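Nucleoside permease NupG (Escherichia coli K-12, PDB 7DLA) imports purine and pyrimidine nucleosides across the inner membrane by proton symport, driven by the proton motive force. Local coordinates at residues 296-301 with 382-387; 292-297 with 316-321. The protein carries 1 engineered substitution. All coordinates share one frame; numbering follows the deposited sequence.

Contact 1 of 2, residues 296-301 with 382-387; sequences ALFAYG and TVWLIF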
ATOM      1  N   ALA A 296       7.486   4.738  17.818  1.00 55.42           N
ATOM      2  CA  ALA A 296       8.376   5.138  18.904  1.00 54.94           C
ATOM      3  C   ALA A 296       9.823   5.245  18.434  1.00 55.59           C
ATOM      4  O   ALA A 296      10.539   6.179  18.816  1.00 55.60           O
ATOM      5  CB  ALA A 296       8.271   4.145  20.054  1.00 55.12           C
ATOM      6  N   LEU A 297      10.269   4.299  17.603  1.00 54.89           N
ATOM      7  CA  LEU A 297      11.649   4.319  17.128  1.00 55.72           C
ATOM      8  C   LEU A 297      11.900   5.444  16.104  1.00 56.09           C
ATOM      9  O   LEU A 297      13.014   5.993  16.032  1.00 55.96           O
ATOM     10  CB  LEU A 297      11.996   2.942  16.564  1.00 54.41           C
ATOM     11  CG  LEU A 297      12.255   1.843  17.589  1.00 53.59           C
ATOM     12  CD1 LEU A 297      12.481   0.556  16.895  1.00 54.06           C
ATOM     13  CD2 LEU A 297      13.466   2.143  18.439  1.00 54.40           C
ATOM     14  N   PHE A 298      10.881   5.778  15.303  1.00 55.93           N
ATOM     15  CA  PHE A 298      10.927   6.965  14.447  1.00 56.20           C
ATOM     16  C   PHE A 298      11.039   8.248  15.260  1.00 56.70           C
ATOM     17  O   PHE A 298      11.744   9.182  14.860  1.00 56.44           O
ATOM     18  CB  PHE A 298       9.672   6.995  13.583  1.00 56.14           C
ATOM     19  CG  PHE A 298       9.883   6.539  12.185  1.00 56.75           C
ATOM     20  CD1 PHE A 298      10.642   5.420  11.914  1.00 56.65           C
ATOM     21  CD2 PHE A 298       9.171   7.135  11.148  1.00 56.89           C
ATOM     22  CE1 PHE A 298      10.791   4.983  10.620  1.00 56.38           C
ATOM     23  CE2 PHE A 298       9.294   6.692   9.858  1.00 56.51           C
ATOM     24  CZ  PHE A 298      10.105   5.618   9.590  1.00 56.52           C
ATOM     25  N   ALA A 299      10.320   8.316  16.389  1.00 56.71           N
ATOM     26  CA  ALA A 299      10.327   9.492  17.254  1.00 56.57           C
ATOM     27  C   ALA A 299      11.703   9.801  17.833  1.00 57.03           C
ATOM     28  O   ALA A 299      12.034  10.972  18.032  1.00 56.89           O
ATOM     29  CB  ALA A 299       9.324   9.306  18.380  1.00 56.33           C
ATOM     30  N   TYR A 300      12.526   8.798  18.089  1.00 57.48           N
ATOM     31  CA  TYR A 300      13.873   9.041  18.571  1.00 58.39           C
ATOM     32  C   TYR A 300      14.940   8.760  17.534  1.00 58.79           C
ATOM     33  O   TYR A 300      16.130   8.791  17.864  1.00 59.94           O
ATOM     34  CB  TYR A 300      14.123   8.229  19.835  1.00 57.96           C
ATOM     35  CG  TYR A 300      13.176   8.638  20.906  1.00 58.03           C
ATOM     36  CD1 TYR A 300      11.854   8.235  20.891  1.00 59.90           C
ATOM     37  CD2 TYR A 300      13.595   9.487  21.914  1.00 58.12           C
ATOM     38  CE1 TYR A 300      10.976   8.637  21.888  1.00 60.77           C
ATOM     39  CE2 TYR A 300      12.739   9.903  22.895  1.00 61.34           C
ATOM     40  CZ  TYR A 300      11.431   9.476  22.887  1.00 62.18           C
ATOM     41  OH  TYR A 300      10.586   9.899  23.884  1.00 60.16           O
ATOM     42  N   GLY A 301      14.514   8.501  16.295  1.00 58.84           N
ATOM     43  CA  GLY A 301      15.445   8.213  15.189  1.00 60.17           C
ATOM     44  C   GLY A 301      16.330   9.403  14.868  1.00 65.17           C
ATOM     45  O   GLY A 301      15.822  10.534  14.891  1.00 64.88           O
ATOM     46  N   THR A 382       7.323  14.924  17.988  1.00 57.43           N
ATOM     47  CA  THR A 382       5.940  14.997  18.461  1.00 57.66           C
ATOM     48  C   THR A 382       4.954  14.313  17.514  1.00 57.05           C
ATOM     49  O   THR A 382       4.021  13.643  17.968  1.00 57.04           O
ATOM     50  CB  THR A 382       5.555  16.452  18.682  1.00 58.49           C
ATOM     51  OG1 THR A 382       6.404  16.985  19.696  1.00 58.43           O
ATOM     52  CG2 THR A 382       4.090  16.589  19.094  1.00 59.72           C
ATOM     53  N   VAL A 383       5.104  14.504  16.204  1.00 57.36           N
ATOM     54  CA  VAL A 383       4.238  13.812  15.252  1.00 57.39           C
ATOM     55  C   VAL A 383       4.253  12.306  15.522  1.00 56.98           C
ATOM     56  O   VAL A 383       3.200  11.674  15.733  1.00 55.52           O
ATOM     57  CB  VAL A 383       4.679  14.145  13.812  1.00 57.62           C
ATOM     58  CG1 VAL A 383       3.807  13.471  12.795  1.00 57.46           C
ATOM     59  CG2 VAL A 383       4.658  15.649  13.579  1.00 59.60           C
ATOM     60  N   TRP A 384       5.463  11.723  15.589  1.00 56.54           N
ATOM     61  CA  TRP A 384       5.605  10.276  15.782  1.00 56.40           C
ATOM     62  C   TRP A 384       5.129   9.832  17.158  1.00 55.67           C
ATOM     63  O   TRP A 384       4.656   8.705  17.321  1.00 55.58           O
ATOM     64  CB  TRP A 384       7.046   9.804  15.554  1.00 55.70           C
ATOM     65  CG  TRP A 384       7.532  10.028  14.157  1.00 56.72           C
ATOM     66  CD1 TRP A 384       8.702  10.630  13.782  1.00 57.24           C
ATOM     67  CD2 TRP A 384       6.838   9.711  12.937  1.00 56.51           C
ATOM     68  NE1 TRP A 384       8.789  10.686  12.413  1.00 56.90           N
ATOM     69  CE2 TRP A 384       7.657  10.138  11.871  1.00 56.92           C
ATOM     70  CE3 TRP A 384       5.613   9.102  12.646  1.00 56.38           C
ATOM     71  CZ2 TRP A 384       7.295   9.964  10.537  1.00 57.85           C
ATOM     72  CZ3 TRP A 384       5.245   8.940  11.334  1.00 57.08           C
ATOM     73  CH2 TRP A 384       6.089   9.362  10.288  1.00 60.90           C
ATOM     74  N   LEU A 385       5.257  10.689  18.168  1.00 57.00           N
ATOM     75  CA  LEU A 385       4.720  10.325  19.471  1.00 55.50           C
ATOM     76  C   LEU A 385       3.207  10.286  19.441  1.00 55.02           C
ATOM     77  O   LEU A 385       2.613   9.359  19.999  1.00 54.68           O
ATOM     78  CB  LEU A 385       5.221  11.266  20.569  1.00 55.99           C
ATOM     79  CG  LEU A 385       6.725  11.152  20.881  1.00 55.74           C
ATOM     80  CD1 LEU A 385       7.161  12.069  22.026  1.00 57.11           C
ATOM     81  CD2 LEU A 385       7.132   9.706  21.183  1.00 57.06           C
ATOM     82  N   ILE A 386       2.545  11.255  18.791  1.00 54.71           N
ATOM     83  CA  ILE A 386       1.092  11.127  18.875  1.00 54.61           C
ATOM     84  C   ILE A 386       0.651   9.912  18.061  1.00 54.65           C
ATOM     85  O   ILE A 386      -0.355   9.274  18.386  1.00 54.80           O
ATOM     86  CB  ILE A 386       0.283  12.360  18.441  1.00 54.08           C
ATOM     87  CG1 ILE A 386       0.110  12.426  16.953  1.00 55.24           C
ATOM     88  CG2 ILE A 386       0.942  13.641  18.886  1.00 55.89           C
ATOM     89  CD1 ILE A 386      -1.175  13.155  16.618  1.00 54.72           C
ATOM     90  N   PHE A 387       1.427   9.529  17.035  1.00 55.33           N
ATOM     91  CA  PHE A 387       1.101   8.312  16.280  1.00 55.07           C
ATOM     92  C   PHE A 387       1.372   7.040  17.085  1.00 55.20           C
ATOM     93  O   PHE A 387       0.572   6.095  17.039  1.00 55.29           O
ATOM     94  CB  PHE A 387       1.867   8.287  14.959  1.00 55.76           C
ATOM     95  CG  PHE A 387       1.349   9.275  13.959  1.00 55.84           C
ATOM     96  CD1 PHE A 387      -0.011   9.543  13.878  1.00 55.90           C
ATOM     97  CD2 PHE A 387       2.218   9.983  13.138  1.00 56.79           C
ATOM     98  CE1 PHE A 387      -0.494  10.474  12.973  1.00 56.57           C
ATOM     99  CE2 PHE A 387       1.739  10.901  12.234  1.00 56.17           C
ATOM    100  CZ  PHE A 387       0.382  11.153  12.157  1.00 56.46           C
TER

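Contact 2 of 2, residues 292-297 with 316-321; sequences ILRFAL and IVYGCA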
ATOM      1  N   ILE A 292       3.346   0.405  17.636  1.00 56.07           N
ATOM      2  CA  ILE A 292       3.846   1.260  18.709  1.00 55.34           C
ATOM      3  C   ILE A 292       5.348   1.402  18.576  1.00 55.14           C
ATOM      4  O   ILE A 292       5.881   2.517  18.466  1.00 53.89           O
ATOM      5  CB  ILE A 292       3.495   0.678  20.089  1.00 54.98           C
ATOM      6  CG1 ILE A 292       1.991   0.493  20.247  1.00 55.00           C
ATOM      7  CG2 ILE A 292       4.078   1.571  21.199  1.00 53.79           C
ATOM      8  CD1 ILE A 292       1.621  -0.172  21.546  1.00 54.72           C
ATOM      9  N   LEU A 293       6.037   0.251  18.608  1.00 54.22           N
ATOM     10  CA  LEU A 293       7.498   0.253  18.527  1.00 54.16           C
ATOM     11  C   LEU A 293       8.002   1.007  17.300  1.00 54.89           C
ATOM     12  O   LEU A 293       8.980   1.765  17.375  1.00 54.60           O
ATOM     13  CB  LEU A 293       8.016  -1.165  18.490  1.00 53.56           C
ATOM     14  CG  LEU A 293       8.318  -1.893  19.770  1.00 53.01           C
ATOM     15  CD1 LEU A 293       8.131  -3.353  19.455  1.00 53.78           C
ATOM     16  CD2 LEU A 293       9.757  -1.630  20.136  1.00 52.87           C
ATOM     17  N   ARG A 294       7.348   0.803  16.160  1.00 55.01           N
ATOM     18  CA  ARG A 294       7.742   1.458  14.922  1.00 54.92           C
ATOM     19  C   ARG A 294       7.732   2.974  15.102  1.00 55.05           C
ATOM     20  O   ARG A 294       8.775   3.638  14.980  1.00 55.65           O
ATOM     21  CB  ARG A 294       6.782   1.007  13.813  1.00 55.44           C
ATOM     22  CG  ARG A 294       7.234   1.069  12.351  1.00 56.12           C
ATOM     23  CD  ARG A 294       7.420   2.482  11.822  1.00 59.75           C
ATOM     24  NE  ARG A 294       7.579   2.510  10.364  1.00 60.39           N
ATOM     25  CZ  ARG A 294       8.664   2.178   9.672  1.00 57.18           C
ATOM     26  NH1 ARG A 294       9.771   1.772  10.288  1.00 55.76           N
ATOM     27  NH2 ARG A 294       8.621   2.256   8.345  1.00 57.15           N
ATOM     28  N   PHE A 295       6.560   3.530  15.446  1.00 54.93           N
ATOM     29  CA  PHE A 295       6.452   4.983  15.597  1.00 54.95           C
ATOM     30  C   PHE A 295       7.342   5.504  16.730  1.00 54.74           C
ATOM     31  O   PHE A 295       7.907   6.599  16.625  1.00 56.29           O
ATOM     32  CB  PHE A 295       5.004   5.381  15.848  1.00 55.66           C
ATOM     33  CG  PHE A 295       4.070   5.089  14.698  1.00 56.27           C
ATOM     34  CD1 PHE A 295       4.275   5.642  13.449  1.00 56.41           C
ATOM     35  CD2 PHE A 295       2.942   4.288  14.894  1.00 58.37           C
ATOM     36  CE1 PHE A 295       3.398   5.387  12.400  1.00 57.40           C
ATOM     37  CE2 PHE A 295       2.063   4.029  13.853  1.00 58.20           C
ATOM     38  CZ  PHE A 295       2.301   4.581  12.599  1.00 59.09           C
ATOM     39  N   ALA A 296       7.486   4.738  17.818  1.00 55.42           N
ATOM     40  CA  ALA A 296       8.376   5.138  18.904  1.00 54.94           C
ATOM     41  C   ALA A 296       9.823   5.245  18.434  1.00 55.59           C
ATOM     42  O   ALA A 296      10.539   6.179  18.816  1.00 55.60           O
ATOM     43  CB  ALA A 296       8.271   4.145  20.054  1.00 55.12           C
ATOM     44  N   LEU A 297      10.269   4.299  17.603  1.00 54.89           N
ATOM     45  CA  LEU A 297      11.649   4.319  17.128  1.00 55.72           C
ATOM     46  C   LEU A 297      11.900   5.444  16.104  1.00 56.09           C
ATOM     47  O   LEU A 297      13.014   5.993  16.032  1.00 55.96           O
ATOM     48  CB  LEU A 297      11.996   2.942  16.564  1.00 54.41           C
ATOM     49  CG  LEU A 297      12.255   1.843  17.589  1.00 53.59           C
ATOM     50  CD1 LEU A 297      12.481   0.556  16.895  1.00 54.06           C
ATOM     51  CD2 LEU A 297      13.466   2.143  18.439  1.00 54.40           C
ATOM     52  N   ILE A 316      12.810  -2.757  10.427  1.00 53.77           N
ATOM     53  CA  ILE A 316      12.571  -4.187  10.643  1.00 54.36           C
ATOM     54  C   ILE A 316      11.187  -4.408  11.257  1.00 54.42           C
ATOM     55  O   ILE A 316      10.401  -5.247  10.798  1.00 53.89           O
ATOM     56  CB  ILE A 316      13.661  -4.782  11.550  1.00 54.12           C
ATOM     57  CG1 ILE A 316      15.052  -4.669  10.912  1.00 52.44           C
ATOM     58  CG2 ILE A 316      13.298  -6.242  11.876  1.00 53.71           C
ATOM     59  CD1 ILE A 316      15.138  -5.356   9.630  1.00 51.90           C
ATOM     60  N   VAL A 317      10.875  -3.647  12.314  1.00 53.94           N
ATOM     61  CA  VAL A 317       9.592  -3.808  12.989  1.00 54.48           C
ATOM     62  C   VAL A 317       8.433  -3.547  12.045  1.00 56.03           C
ATOM     63  O   VAL A 317       7.338  -4.120  12.203  1.00 57.53           O
ATOM     64  CB  VAL A 317       9.506  -2.916  14.243  1.00 53.75           C
ATOM     65  CG1 VAL A 317       8.405  -3.401  15.128  1.00 54.28           C
ATOM     66  CG2 VAL A 317      10.754  -3.047  15.050  1.00 53.08           C
ATOM     67  N   TYR A 318       8.654  -2.704  11.048  1.00 55.84           N
ATOM     68  CA  TYR A 318       7.574  -2.347  10.137  1.00 56.99           C
ATOM     69  C   TYR A 318       6.998  -3.572   9.434  1.00 57.85           C
ATOM     70  O   TYR A 318       5.804  -3.613   9.127  1.00 58.15           O
ATOM     71  CB  TYR A 318       8.082  -1.347   9.091  1.00 56.79           C
ATOM     72  CG  TYR A 318       7.123  -1.128   7.955  1.00 57.47           C
ATOM     73  CD1 TYR A 318       6.058  -0.250   8.075  1.00 59.06           C
ATOM     74  CD2 TYR A 318       7.247  -1.837   6.785  1.00 57.46           C
ATOM     75  CE1 TYR A 318       5.177  -0.058   7.029  1.00 60.30           C
ATOM     76  CE2 TYR A 318       6.374  -1.663   5.747  1.00 58.60           C
ATOM     77  CZ  TYR A 318       5.346  -0.778   5.866  1.00 60.38           C
ATOM     78  OH  TYR A 318       4.495  -0.628   4.796  1.00 64.82           O
ATOM     79  N   GLY A 319       7.834  -4.565   9.148  1.00 57.08           N
ATOM     80  CA  GLY A 319       7.385  -5.636   8.280  1.00 58.14           C
ATOM     81  C   GLY A 319       6.364  -6.520   8.960  1.00 59.98           C
ATOM     82  O   GLY A 319       5.289  -6.794   8.417  1.00 62.06           O
ATOM     83  N   CYS A 320       6.702  -7.001  10.149  1.00 60.42           N
ATOM     84  CA  CYS A 320       5.703  -7.622  10.999  1.00 60.86           C
ATOM     85  C   CYS A 320       4.487  -6.714  11.158  1.00 61.13           C
ATOM     86  O   CYS A 320       3.367  -7.098  10.813  1.00 61.72           O
ATOM     87  CB  CYS A 320       6.345  -7.956  12.341  1.00 61.69           C
ATOM     88  SG  CYS A 320       5.202  -8.028  13.651  1.00 77.67           S
ATOM     89  N   ALA A 321       4.697  -5.476  11.629  1.00 60.19           N
ATOM     90  CA  ALA A 321       3.575  -4.563  11.862  1.00 60.71           C
ATOM     91  C   ALA A 321       2.592  -4.513  10.690  1.00 61.39           C
ATOM     92  O   ALA A 321       1.376  -4.551  10.894  1.00 61.41           O
ATOM     93  CB  ALA A 321       4.100  -3.162  12.162  1.00 59.64           C
TER

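Contact 1 of 2, residues 296-301 with 382-387
Phe298 drives the edge of its ring into the face of Trp384, an edge-to-face aromatic pair that joins the membrane span 281-300, the end of the long helix 253-299, to helix 380-402 at the periplasmic side of this major facilitator superfamily transporter. The planes stand at 79° and the ring centroids, that of the six-membered ring for the indole, lie 5.0 Å apart. The broad face of Trp384 receives two bumps. CD2 of Phe298 sits over it toward its rim, near CE2 and CZ2, while CB of Phe298 lies above the five-membered ring in a CH-pi contact, 3.7 Å from its centroid. Ala299 is the small residue where the backbones come together, its CA 5.0 Å from CA of Trp384. Its CB fits between CB of Trp384, 3.7 Å away, and CD2 of Leu385. Further aromatics continue the cluster: Phe234 meets both rings, edge-to-face with Trp384, and Trp380 lies against the indole at a shallow angle. Toward the surface, the Tyr300 side chain crosses that of Leu385 at about a right angle, and CD2 of Leu385 reaches two neighbours, CB of Ala299 at 3.6 Å and CE1 of Tyr300 at 4.1 Å.

Contact 2 of 2, residues 292-297 with 316-321
The guanidinium of Arg294 lies over the base of the Tyr318 side chain, with CB of Tyr318 3.5 Å above the guanidinium plane and over its centre. Guanidinium and phenol ring are inclined by 31°, and the two side chains cross obliquely. At the ring itself NH2 of Arg294 comes within 3.6 Å of CD1 of Tyr318. CG of Arg294 is anti to the backbone N (chi1 -156°), where it meets CA and CB of Tyr318, and the chain then bends at chi2. Its polar end is held by hydroxyls from three places: NH1 bonds to Ser314, while NH2 bonds to Thr227 and Ser260. The Tyr318 hydroxyl is paired with Asn228. An alanine in place of Arg294 would probably leave the hydroxyls of Ser314, Thr227 and Ser260 without their guanidinium partner and open a gap beside CB and the ring of Tyr318.

Beside the arginine, Val317 points toward segment 292-297 and spreads its two methyls to different leucines. CG1 of Val317 meets CB of Leu293 at 4.1 Å, and its CG2 faces CD1 of Leu297 at 4.4 Å, a looser contact. The segments run nearly antiparallel, at 151°, with axes 8.8 Å apart. They belong to consecutive membrane spans, 281-300 and 306-326, an antiparallel pair in the C-terminal six-helix bundle of the major facilitator fold.

Both contacts use helix 253-299, and their centres lie about 11 Å apart. Contact 1 joins it to the last transmembrane helix, 380-402, near the periplasmic end; contact 2 joins it to the next helix in sequence, 305-335. The centre of contact 1 lies about 21 Å, and that of contact 2 about 16 Å, from the centre of the chain. Contact 1 is largely buried and contact 2 only partly, though each has a residue on the surface (Tyr300, Leu293). The buried chemistry differs: aromatic and apolar in contact 1, a charged group with hydroxyl partners in contact 2. The shared residue Leu297 turns to helix 305-335. The contacts also touch, with CB of Trp384 3.5 Å from the carbonyl O of Phe295.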